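Local atomic coordinates of putative glucoamylase (Bacteroides caccae ATCC 43185, PDB entry 4QT9), a protein that probably hydrolyses glycosidic bonds in the manner of a glucoamylase, using a catalytic domain built as an alpha/alpha toroid. Residues F36-L46 with R94-L102; S67-L78 with E137-V148. One frame throughout, in Å; residues are numbered along the deposited sequence.

Contact 1 of 2, residues F36-L46 with R94-L102; sequences FWEGAEPNSGL and RMERIVSFL
Phe-36 and Trp-37 present their carbonyl oxygens to Arg-94, tying the chain that leaves helix 21-37 to the flank of helix 88-104 in this alpha/alpha toroid. It is a worked example of one arginine gathering backbone carbonyls where a helix gives way to a loop. NH1 of Arg-94 lies 2.9 Å from Phe-36 O, and NH2 reaches Trp-37 O at 2.7 Å, nearly straight at 176°. Both oxygens sit in the guanidinium plane and accept on lone pairs, which fixes the rotation of the group. With its CG anti to the backbone N (chi1 -167°), the Trp-37 indole lies flat on one guanidinium face, the planes only 8° apart. Arg-94 CZ stands 4.3 Å from the centroid of the six-membered ring, a cation-pi stack, while CZ3 of Trp-37 rests 3.6 Å from Arg-94 CB. A leucine in place of Arg-94 would probably leave both carbonyls without these donors and the indole without its flat, charged mate. Farther on, the Glu-41 carboxylate braces the loop from within: OE1 takes the N and OG of Ser-44, OE2 the N of Asn-43. Asn-43 O receives Arg-97 NH1 at 3.2 Å, and a water links the same oxygen to Arg-97 O. Ser-44 closes an ST turn through OG and Leu-46 N, its CB 3.7 Å from the Phe-101 ring centroid in a CH-pi contact. At Gly-45, where phi is positive, a beta carbon would collide with Arg-94 CD. Leu-46 straddles two partners: Leu-46 CD1 meets Phe-101 CD2, and Leu-46 CD2 presses on Ile-98 CG2 at a tight 3.5 Å.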
loop_
_atom_site.group_PDB
_atom_site.type_symbol
_atom_site.label_atom_id
_atom_site.label_comp_id
_atom_site.label_asym_id
_atom_site.label_seq_id
_atom_site.Cartn_x
_atom_site.Cartn_y
_atom_site.Cartn_z
ATOM N N PHE A 36 -12.986 -4.884 3.296
ATOM C CA PHE A 36 -12.353 -4.775 4.610
ATOM C C PHE A 36 -13.367 -4.835 5.748
ATOM O O PHE A 36 -13.013 -5.302 6.830
ATOM C CB PHE A 36 -11.515 -3.505 4.672
ATOM C CG PHE A 36 -10.412 -3.544 3.637
ATOM C CD1 PHE A 36 -9.307 -4.377 3.806
ATOM C CD2 PHE A 36 -10.514 -2.806 2.460
ATOM C CE1 PHE A 36 -8.308 -4.447 2.824
ATOM C CE2 PHE A 36 -9.513 -2.876 1.483
ATOM C CZ PHE A 36 -8.423 -3.700 1.673
ATOM N N TRP A 37 -14.618 -4.424 5.498
ATOM C CA TRP A 37 -15.661 -4.471 6.505
ATOM C C TRP A 37 -16.246 -5.882 6.616
ATOM O O TRP A 37 -16.135 -6.502 7.676
ATOM C CB TRP A 37 -16.766 -3.428 6.247
ATOM C CG TRP A 37 -17.650 -3.269 7.446
ATOM C CD1 TRP A 37 -18.884 -3.819 7.633
ATOM C CD2 TRP A 37 -17.262 -2.721 8.712
ATOM N NE1 TRP A 37 -19.322 -3.572 8.911
ATOM C CE2 TRP A 37 -18.342 -2.909 9.598
ATOM C CE3 TRP A 37 -16.100 -2.071 9.182
ATOM C CZ2 TRP A 37 -18.315 -2.444 10.919
ATOM C CZ3 TRP A 37 -16.067 -1.626 10.492
ATOM C CH2 TRP A 37 -17.169 -1.797 11.341
ATOM N N GLU A 38 -16.868 -6.379 5.526
ATOM C CA GLU A 38 -17.531 -7.682 5.461
ATOM C C GLU A 38 -16.555 -8.819 5.174
ATOM O O GLU A 38 -16.766 -9.904 5.697
ATOM C CB GLU A 38 -18.645 -7.670 4.406
ATOM C CG GLU A 38 -19.755 -6.688 4.755
ATOM C CD GLU A 38 -21.000 -6.641 3.884
ATOM O OE1 GLU A 38 -20.956 -7.124 2.728
ATOM O OE2 GLU A 38 -22.017 -6.080 4.356
ATOM N N GLY A 39 -15.516 -8.579 4.374
ATOM C CA GLY A 39 -14.550 -9.618 4.011
ATOM C C GLY A 39 -13.452 -9.914 5.023
ATOM O O GLY A 39 -12.659 -10.837 4.822
ATOM N N ALA A 40 -13.398 -9.157 6.118
ATOM C CA ALA A 40 -12.355 -9.301 7.136
ATOM C C ALA A 40 -12.390 -10.667 7.820
ATOM O O ALA A 40 -13.457 -11.282 7.934
ATOM C CB ALA A 40 -12.505 -8.215 8.188
ATOM N N GLU A 41 -11.221 -11.121 8.295
ATOM C CA GLU A 41 -11.125 -12.343 9.074
ATOM C C GLU A 41 -11.832 -12.014 10.438
ATOM O O GLU A 41 -11.580 -10.951 10.999
ATOM C CB GLU A 41 -9.655 -12.806 9.194
ATOM C CG GLU A 41 -9.463 -14.158 9.869
ATOM C CD GLU A 41 -9.655 -14.136 11.378
ATOM O OE1 GLU A 41 -9.125 -13.205 12.027
ATOM O OE2 GLU A 41 -10.393 -15.004 11.903
ATOM N N PRO A 42 -12.805 -12.848 10.881
ATOM C CA PRO A 42 -13.648 -12.483 12.043
ATOM C C PRO A 42 -12.968 -12.244 13.386
ATOM O O PRO A 42 -13.356 -11.279 14.059
ATOM C CB PRO A 42 -14.631 -13.657 12.160
ATOM C CG PRO A 42 -14.045 -14.757 11.332
ATOM C CD PRO A 42 -13.303 -14.075 10.231
ATOM N N ASN A 43 -12.005 -13.110 13.799
ATOM C CA ASN A 43 -11.320 -12.964 15.084
ATOM C C ASN A 43 -10.516 -11.645 15.160
ATOM O O ASN A 43 -10.650 -10.896 16.133
ATOM C CB ASN A 43 -10.401 -14.169 15.341
ATOM C CG ASN A 43 -11.127 -15.489 15.448
ATOM O OD1 ASN A 43 -11.605 -15.882 16.518
ATOM N ND2 ASN A 43 -11.192 -16.217 14.343
ATOM N N SER A 44 -9.669 -11.383 14.156
ATOM C CA SER A 44 -8.789 -10.223 14.103
ATOM C C SER A 44 -9.462 -8.930 13.656
ATOM O O SER A 44 -8.978 -7.857 13.995
ATOM C CB SER A 44 -7.633 -10.513 13.153
ATOM O OG SER A 44 -8.082 -10.640 11.815
ATOM N N GLY A 45 -10.489 -9.038 12.812
ATOM C CA GLY A 45 -11.123 -7.871 12.200
ATOM C C GLY A 45 -10.257 -7.346 11.059
ATOM O O GLY A 45 -10.588 -6.340 10.405
ATOM N N LEU A 46 -9.137 -8.061 10.795
ATOM C CA LEU A 46 -8.147 -7.675 9.793
ATOM C C LEU A 46 -8.373 -8.307 8.434
ATOM O O LEU A 46 -9.199 -9.210 8.266
ATOM C CB LEU A 46 -6.714 -7.948 10.275
ATOM C CG LEU A 46 -6.254 -7.037 11.395
ATOM C CD1 LEU A 46 -4.963 -7.490 11.925
ATOM C CD2 LEU A 46 -6.151 -5.609 10.913
ATOM N N ARG A 94 -14.690 -2.116 15.704
ATOM C CA ARG A 94 -13.754 -2.773 14.794
ATOM C C ARG A 94 -12.295 -2.401 15.109
ATOM O O ARG A 94 -11.452 -3.303 15.143
ATOM C CB ARG A 94 -14.080 -2.484 13.315
ATOM C CG ARG A 94 -13.042 -3.014 12.288
ATOM C CD ARG A 94 -12.887 -4.533 12.288
ATOM N NE ARG A 94 -14.132 -5.154 11.859
ATOM C CZ ARG A 94 -14.409 -5.465 10.602
ATOM N NH1 ARG A 94 -13.496 -5.290 9.648
ATOM N NH2 ARG A 94 -15.583 -5.986 10.290
HETATM N N MSE A 95 -11.995 -1.100 15.340
HETATM C CA MSE A 95 -10.635 -0.641 15.673
HETATM C C MSE A 95 -10.135 -1.330 16.941
HETATM O O MSE A 95 -8.982 -1.755 16.969
HETATM C CB MSE A 95 -10.554 0.897 15.833
HETATM C CG MSE A 95 -10.793 1.666 14.523
HETATM SE SE MSE A 95 -9.827 0.969 12.927
HETATM C CE MSE A 95 -10.379 2.334 11.660
ATOM N N GLU A 96 -11.005 -1.458 17.963
ATOM C CA GLU A 96 -10.672 -2.108 19.242
ATOM C C GLU A 96 -10.286 -3.574 18.990
ATOM O O GLU A 96 -9.259 -4.034 19.492
ATOM C CB GLU A 96 -11.845 -1.986 20.234
ATOM C CG GLU A 96 -11.904 -3.059 21.316
ATOM C CD GLU A 96 -10.843 -3.026 22.394
ATOM O OE1 GLU A 96 -10.594 -1.936 22.952
ATOM O OE2 GLU A 96 -10.309 -4.107 22.730
ATOM N N ARG A 97 -11.097 -4.295 18.183
ATOM C CA ARG A 97 -10.847 -5.686 17.823
ATOM C C ARG A 97 -9.464 -5.792 17.132
ATOM O O ARG A 97 -8.669 -6.655 17.520
ATOM C CB ARG A 97 -11.969 -6.209 16.901
ATOM C CG ARG A 97 -11.749 -7.651 16.435
ATOM C CD ARG A 97 -12.905 -8.215 15.609
ATOM N NE ARG A 97 -14.147 -8.356 16.392
ATOM C CZ ARG A 97 -14.403 -9.334 17.257
ATOM N NH1 ARG A 97 -13.492 -10.280 17.495
ATOM N NH2 ARG A 97 -15.557 -9.357 17.919
ATOM N N ILE A 98 -9.173 -4.901 16.146
ATOM C CA ILE A 98 -7.896 -4.901 15.427
ATOM C C ILE A 98 -6.706 -4.654 16.399
ATOM O O ILE A 98 -5.745 -5.425 16.407
ATOM C CB ILE A 98 -7.892 -3.875 14.265
ATOM C CG1 ILE A 98 -8.898 -4.294 13.131
ATOM C CG2 ILE A 98 -6.460 -3.669 13.757
ATOM C CD1 ILE A 98 -9.232 -3.142 12.105
ATOM N N VAL A 99 -6.783 -3.602 17.219
ATOM C CA VAL A 99 -5.735 -3.282 18.196
ATOM C C VAL A 99 -5.520 -4.471 19.179
ATOM O O VAL A 99 -4.372 -4.803 19.465
ATOM C CB VAL A 99 -6.038 -1.956 18.938
ATOM C CG1 VAL A 99 -4.996 -1.680 20.018
ATOM C CG2 VAL A 99 -6.107 -0.780 17.955
ATOM N N SER A 100 -6.597 -5.127 19.648
ATOM C CA SER A 100 -6.480 -6.265 20.573
ATOM C C SER A 100 -5.711 -7.409 19.909
ATOM O O SER A 100 -4.879 -8.043 20.567
ATOM C CB SER A 100 -7.852 -6.749 21.045
ATOM O OG SER A 100 -8.537 -5.715 21.722
ATOM N N PHE A 101 -5.994 -7.680 18.616
ATOM C CA PHE A 101 -5.269 -8.706 17.850
ATOM C C PHE A 101 -3.788 -8.338 17.721
ATOM O O PHE A 101 -2.938 -9.190 17.956
ATOM C CB PHE A 101 -5.884 -8.933 16.449
ATOM C CG PHE A 101 -5.072 -9.876 15.583
ATOM C CD1 PHE A 101 -5.259 -11.256 15.655
ATOM C CD2 PHE A 101 -4.107 -9.388 14.702
ATOM C CE1 PHE A 101 -4.511 -12.122 14.851
ATOM C CE2 PHE A 101 -3.379 -10.258 13.882
ATOM C CZ PHE A 101 -3.573 -11.619 13.973
ATOM N N LEU A 102 -3.478 -7.087 17.352
ATOM C CA LEU A 102 -2.088 -6.633 17.156
ATOM C C LEU A 102 -1.269 -6.637 18.458
ATOM O O LEU A 102 -0.038 -6.806 18.417
ATOM C CB LEU A 102 -2.046 -5.241 16.515
ATOM C CG LEU A 102 -2.589 -5.151 15.072
ATOM C CD1 LEU A 102 -2.677 -3.720 14.621
ATOM C CD2 LEU A 102 -1.714 -5.935 14.097
HETATM O O HOH W 1 -9.145 -9.229 18.217
HETATM O O HOH W 2 -12.820 -13.436 18.397
#

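Contact 2 of 2, residues S67-L78 with E137-V148; sequences SGGSGFGIMAIL and ETAFLMQGLLAV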
loop_
_atom_site.group_PDB
_atom_site.type_symbol
_atom_site.label_atom_id
_atom_site.label_comp_id
_atom_site.label_asym_id
_atom_site.label_seq_id
_atom_site.Cartn_x
_atom_site.Cartn_y
_atom_site.Cartn_z
ATOM N N SER A 67 -0.262 -8.170 7.151
ATOM C CA SER A 67 0.002 -6.972 7.931
ATOM C C SER A 67 -0.061 -5.700 7.073
ATOM O O SER A 67 -0.780 -4.770 7.439
ATOM C CB SER A 67 1.347 -7.083 8.651
ATOM O OG SER A 67 2.377 -7.462 7.752
ATOM N N GLY A 68 0.647 -5.679 5.937
ATOM C CA GLY A 68 0.683 -4.533 5.035
ATOM C C GLY A 68 -0.681 -4.148 4.497
ATOM O O GLY A 68 -1.101 -2.995 4.636
ATOM N N GLY A 69 -1.386 -5.135 3.931
ATOM C CA GLY A 69 -2.731 -4.964 3.395
ATOM C C GLY A 69 -3.719 -4.490 4.449
ATOM O O GLY A 69 -4.655 -3.741 4.139
ATOM N N SER A 70 -3.494 -4.901 5.712
ATOM C CA SER A 70 -4.322 -4.496 6.847
ATOM C C SER A 70 -4.127 -3.007 7.169
ATOM O O SER A 70 -5.092 -2.376 7.581
ATOM C CB SER A 70 -4.047 -5.355 8.067
ATOM O OG SER A 70 -4.677 -6.606 7.851
ATOM N N GLY A 71 -2.924 -2.456 6.934
ATOM C CA GLY A 71 -2.651 -1.024 7.092
ATOM C C GLY A 71 -3.505 -0.217 6.121
ATOM O O GLY A 71 -4.169 0.756 6.505
ATOM N N PHE A 72 -3.554 -0.677 4.856
ATOM C CA PHE A 72 -4.407 -0.095 3.808
ATOM C C PHE A 72 -5.867 -0.251 4.181
ATOM O O PHE A 72 -6.646 0.667 3.983
ATOM C CB PHE A 72 -4.159 -0.752 2.439
ATOM C CG PHE A 72 -2.733 -0.815 1.937
ATOM C CD1 PHE A 72 -1.727 -0.065 2.539
ATOM C CD2 PHE A 72 -2.391 -1.652 0.880
ATOM C CE1 PHE A 72 -0.411 -0.129 2.076
ATOM C CE2 PHE A 72 -1.075 -1.717 0.416
ATOM C CZ PHE A 72 -0.094 -0.943 1.008
ATOM N N GLY A 73 -6.211 -1.412 4.710
ATOM C CA GLY A 73 -7.569 -1.767 5.129
ATOM C C GLY A 73 -8.116 -0.948 6.271
ATOM O O GLY A 73 -9.288 -0.556 6.259
ATOM N N ILE A 74 -7.263 -0.688 7.269
ATOM C CA ILE A 74 -7.565 0.132 8.434
ATOM C C ILE A 74 -7.918 1.585 7.941
ATOM O O ILE A 74 -8.901 2.168 8.419
ATOM C CB ILE A 74 -6.307 0.045 9.354
ATOM C CG1 ILE A 74 -6.436 -1.097 10.363
ATOM C CG2 ILE A 74 -5.904 1.350 9.997
ATOM C CD1 ILE A 74 -5.038 -1.602 10.916
HETATM N N MSE A 75 -7.146 2.113 6.945
HETATM C CA MSE A 75 -7.338 3.439 6.322
HETATM C C MSE A 75 -8.621 3.433 5.509
HETATM O O MSE A 75 -9.360 4.413 5.495
HETATM C CB MSE A 75 -6.143 3.804 5.423
HETATM C CG MSE A 75 -4.901 4.120 6.204
HETATM SE SE MSE A 75 -3.405 4.404 4.991
HETATM C CE MSE A 75 -2.837 6.197 5.649
ATOM N N ALA A 76 -8.900 2.311 4.860
ATOM C CA ALA A 76 -10.148 2.120 4.116
ATOM C C ALA A 76 -11.356 2.126 5.097
ATOM O O ALA A 76 -12.379 2.746 4.804
ATOM C CB ALA A 76 -10.093 0.823 3.316
ATOM N N ILE A 77 -11.209 1.509 6.284
ATOM C CA ILE A 77 -12.276 1.473 7.288
ATOM C C ILE A 77 -12.488 2.901 7.869
ATOM O O ILE A 77 -13.634 3.335 8.023
ATOM C CB ILE A 77 -11.948 0.412 8.359
ATOM C CG1 ILE A 77 -12.104 -1.008 7.771
ATOM C CG2 ILE A 77 -12.843 0.594 9.610
ATOM C CD1 ILE A 77 -11.537 -2.209 8.656
ATOM N N LEU A 78 -11.376 3.642 8.106
ATOM C CA LEU A 78 -11.368 5.026 8.616
ATOM C C LEU A 78 -12.156 5.969 7.680
ATOM O O LEU A 78 -13.003 6.734 8.137
ATOM C CB LEU A 78 -9.912 5.491 8.769
ATOM C CG LEU A 78 -9.569 6.547 9.808
ATOM C CD1 LEU A 78 -9.911 6.093 11.211
ATOM C CD2 LEU A 78 -8.101 6.802 9.783
ATOM N N GLU A 137 6.354 -4.445 5.411
ATOM C CA GLU A 137 4.968 -4.725 5.761
ATOM C C GLU A 137 4.586 -4.028 7.076
ATOM O O GLU A 137 3.477 -3.497 7.191
ATOM C CB GLU A 137 4.779 -6.236 5.856
ATOM C CG GLU A 137 4.677 -6.890 4.491
ATOM C CD GLU A 137 3.273 -6.857 3.918
ATOM O OE1 GLU A 137 2.416 -7.642 4.390
ATOM O OE2 GLU A 137 3.023 -6.017 3.023
ATOM N N THR A 138 5.528 -3.958 8.027
ATOM C CA THR A 138 5.338 -3.250 9.308
ATOM C C THR A 138 5.096 -1.741 9.049
ATOM O O THR A 138 4.209 -1.137 9.655
ATOM C CB THR A 138 6.541 -3.479 10.231
ATOM O OG1 THR A 138 6.633 -4.867 10.513
ATOM C CG2 THR A 138 6.435 -2.698 11.541
ATOM N N ALA A 139 5.841 -1.176 8.095
ATOM C CA ALA A 139 5.748 0.237 7.740
ATOM C C ALA A 139 4.363 0.571 7.155
ATOM O O ALA A 139 3.783 1.588 7.538
ATOM C CB ALA A 139 6.837 0.588 6.772
ATOM N N PHE A 140 3.834 -0.281 6.257
ATOM C CA PHE A 140 2.499 -0.133 5.662
ATOM C C PHE A 140 1.412 -0.274 6.736
ATOM O O PHE A 140 0.452 0.474 6.717
ATOM C CB PHE A 140 2.273 -1.126 4.503
ATOM C CG PHE A 140 3.203 -0.876 3.325
ATOM C CD1 PHE A 140 3.517 0.418 2.928
ATOM C CD2 PHE A 140 3.774 -1.934 2.636
ATOM C CE1 PHE A 140 4.401 0.649 1.877
ATOM C CE2 PHE A 140 4.644 -1.702 1.561
ATOM C CZ PHE A 140 4.965 -0.413 1.196
ATOM N N LEU A 141 1.590 -1.136 7.701
ATOM C CA LEU A 141 0.628 -1.241 8.814
ATOM C C LEU A 141 0.681 0.017 9.684
ATOM O O LEU A 141 -0.377 0.547 10.072
ATOM C CB LEU A 141 0.917 -2.500 9.652
ATOM C CG LEU A 141 0.042 -2.783 10.893
ATOM C CD1 LEU A 141 -1.465 -2.983 10.542
ATOM C CD2 LEU A 141 0.506 -4.037 11.576
HETATM N N MSE A 142 1.911 0.489 10.006
HETATM C CA MSE A 142 2.078 1.651 10.886
HETATM C C MSE A 142 1.577 2.925 10.215
HETATM O O MSE A 142 0.985 3.748 10.898
HETATM C CB MSE A 142 3.535 1.814 11.341
HETATM C CG MSE A 142 3.959 0.784 12.362
HETATM SE SE MSE A 142 2.931 0.909 13.997
HETATM C CE MSE A 142 2.324 2.769 14.006
ATOM N N GLN A 143 1.742 3.064 8.888
ATOM C CA GLN A 143 1.215 4.224 8.159
ATOM C C GLN A 143 -0.337 4.332 8.399
ATOM O O GLN A 143 -0.857 5.420 8.673
ATOM C CB GLN A 143 1.556 4.116 6.659
ATOM C CG GLN A 143 0.988 5.244 5.791
ATOM C CD GLN A 143 1.397 5.193 4.336
ATOM O OE1 GLN A 143 1.706 6.232 3.731
ATOM N NE2 GLN A 143 1.370 4.009 3.722
ATOM N N GLY A 144 -1.021 3.192 8.373
ATOM C CA GLY A 144 -2.444 3.112 8.658
ATOM C C GLY A 144 -2.779 3.390 10.114
ATOM O O GLY A 144 -3.690 4.169 10.404
ATOM N N LEU A 145 -2.045 2.760 11.034
ATOM C CA LEU A 145 -2.300 2.931 12.473
ATOM C C LEU A 145 -2.063 4.389 12.942
ATOM O O LEU A 145 -2.856 4.907 13.723
ATOM C CB LEU A 145 -1.460 1.956 13.296
ATOM C CG LEU A 145 -1.890 0.487 13.269
ATOM C CD1 LEU A 145 -0.832 -0.381 13.948
ATOM C CD2 LEU A 145 -3.252 0.267 13.966
ATOM N N LEU A 146 -1.038 5.073 12.399
ATOM C CA LEU A 146 -0.790 6.465 12.799
ATOM C C LEU A 146 -1.930 7.381 12.330
ATOM O O LEU A 146 -2.240 8.350 13.013
ATOM C CB LEU A 146 0.576 6.963 12.310
ATOM C CG LEU A 146 1.794 6.314 13.022
ATOM C CD1 LEU A 146 3.097 6.909 12.544
ATOM C CD2 LEU A 146 1.727 6.464 14.563
ATOM N N ALA A 147 -2.559 7.054 11.189
ATOM C CA ALA A 147 -3.733 7.761 10.679
ATOM C C ALA A 147 -4.942 7.590 11.656
ATOM O O ALA A 147 -5.600 8.575 11.989
ATOM C CB ALA A 147 -4.093 7.244 9.288
ATOM N N VAL A 148 -5.204 6.358 12.137
ATOM C CA VAL A 148 -6.294 6.079 13.108
ATOM C C VAL A 148 -5.974 6.793 14.425
ATOM O O VAL A 148 -6.862 7.365 15.069
ATOM C CB VAL A 148 -6.540 4.553 13.330
ATOM C CG1 VAL A 148 -7.560 4.292 14.453
ATOM C CG2 VAL A 148 -6.981 3.876 12.041
#
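Two nearly parallel helices of the toroid, 67-83 and 135-152, pack through glycines in a wholly buried contact near the centre of the folded chain. Their axes approach to 6.9 Å at a crossing angle of 16°, close enough for backbone to touch backbone. Gly-71 CA lies 3.7 Å from Leu-141 CA and points a C-H at Phe-140 O; at Gly-71 and Gly-144 alike a beta carbon would strike the opposite helix. Knobs-into-holes packing follows on one flank: Leu-141 fits among Ser-67, Ser-70, Gly-71 and Ile-74, while Ile-74 fills the hole of Leu-141, Gly-144, Leu-145 and Val-148. That second fit is tight, with Ile-74 CG2 3.4 Å from Val-148 CG2 and the two side chains crossing at about a right angle. Selenomethionine Met-75 lays its CG 3.6 Å from Gly-144 CA. Phe-72 and Phe-140 lie side by side as an oblique pair, ring planes 56° apart, and Tyr-266 meets both edge-to-face. At the start of helix 67-83, Glu-137 OE1 accepts Gly-68 N at 3.1 Å from above the carboxylate plane. The chemistry implies helices held chiefly by apolar fit and glycine-permitted closeness, with one hydrogen bond between residues 67-78 and 137-148.

How the contacts relate
Contacts 1 and 2 adjoin, their centres 12 Å apart; helices 67-83 and 88-104, one from each, are consecutive in the chain and touch. Phe-36 CD1 comes within 3.4 Å of Gly-73 CA, so the Phe-36 ring rests against a glycine of helix 67-83. Leu-46 CB likewise lies 3.4 Å from Ser-70 OG, and Met-95 CE is 3.6 Å from Ile-77 CG2. Contact 2 lies deeper, its centre about 8 Å from the centre of the chain, against about 18 Å for the centre of contact 1. A bound acetate sits about 3 Å from the Glu-137 side chain; though probably from the crystallisation liquor, such an ion may mark a pocket beside contact 2.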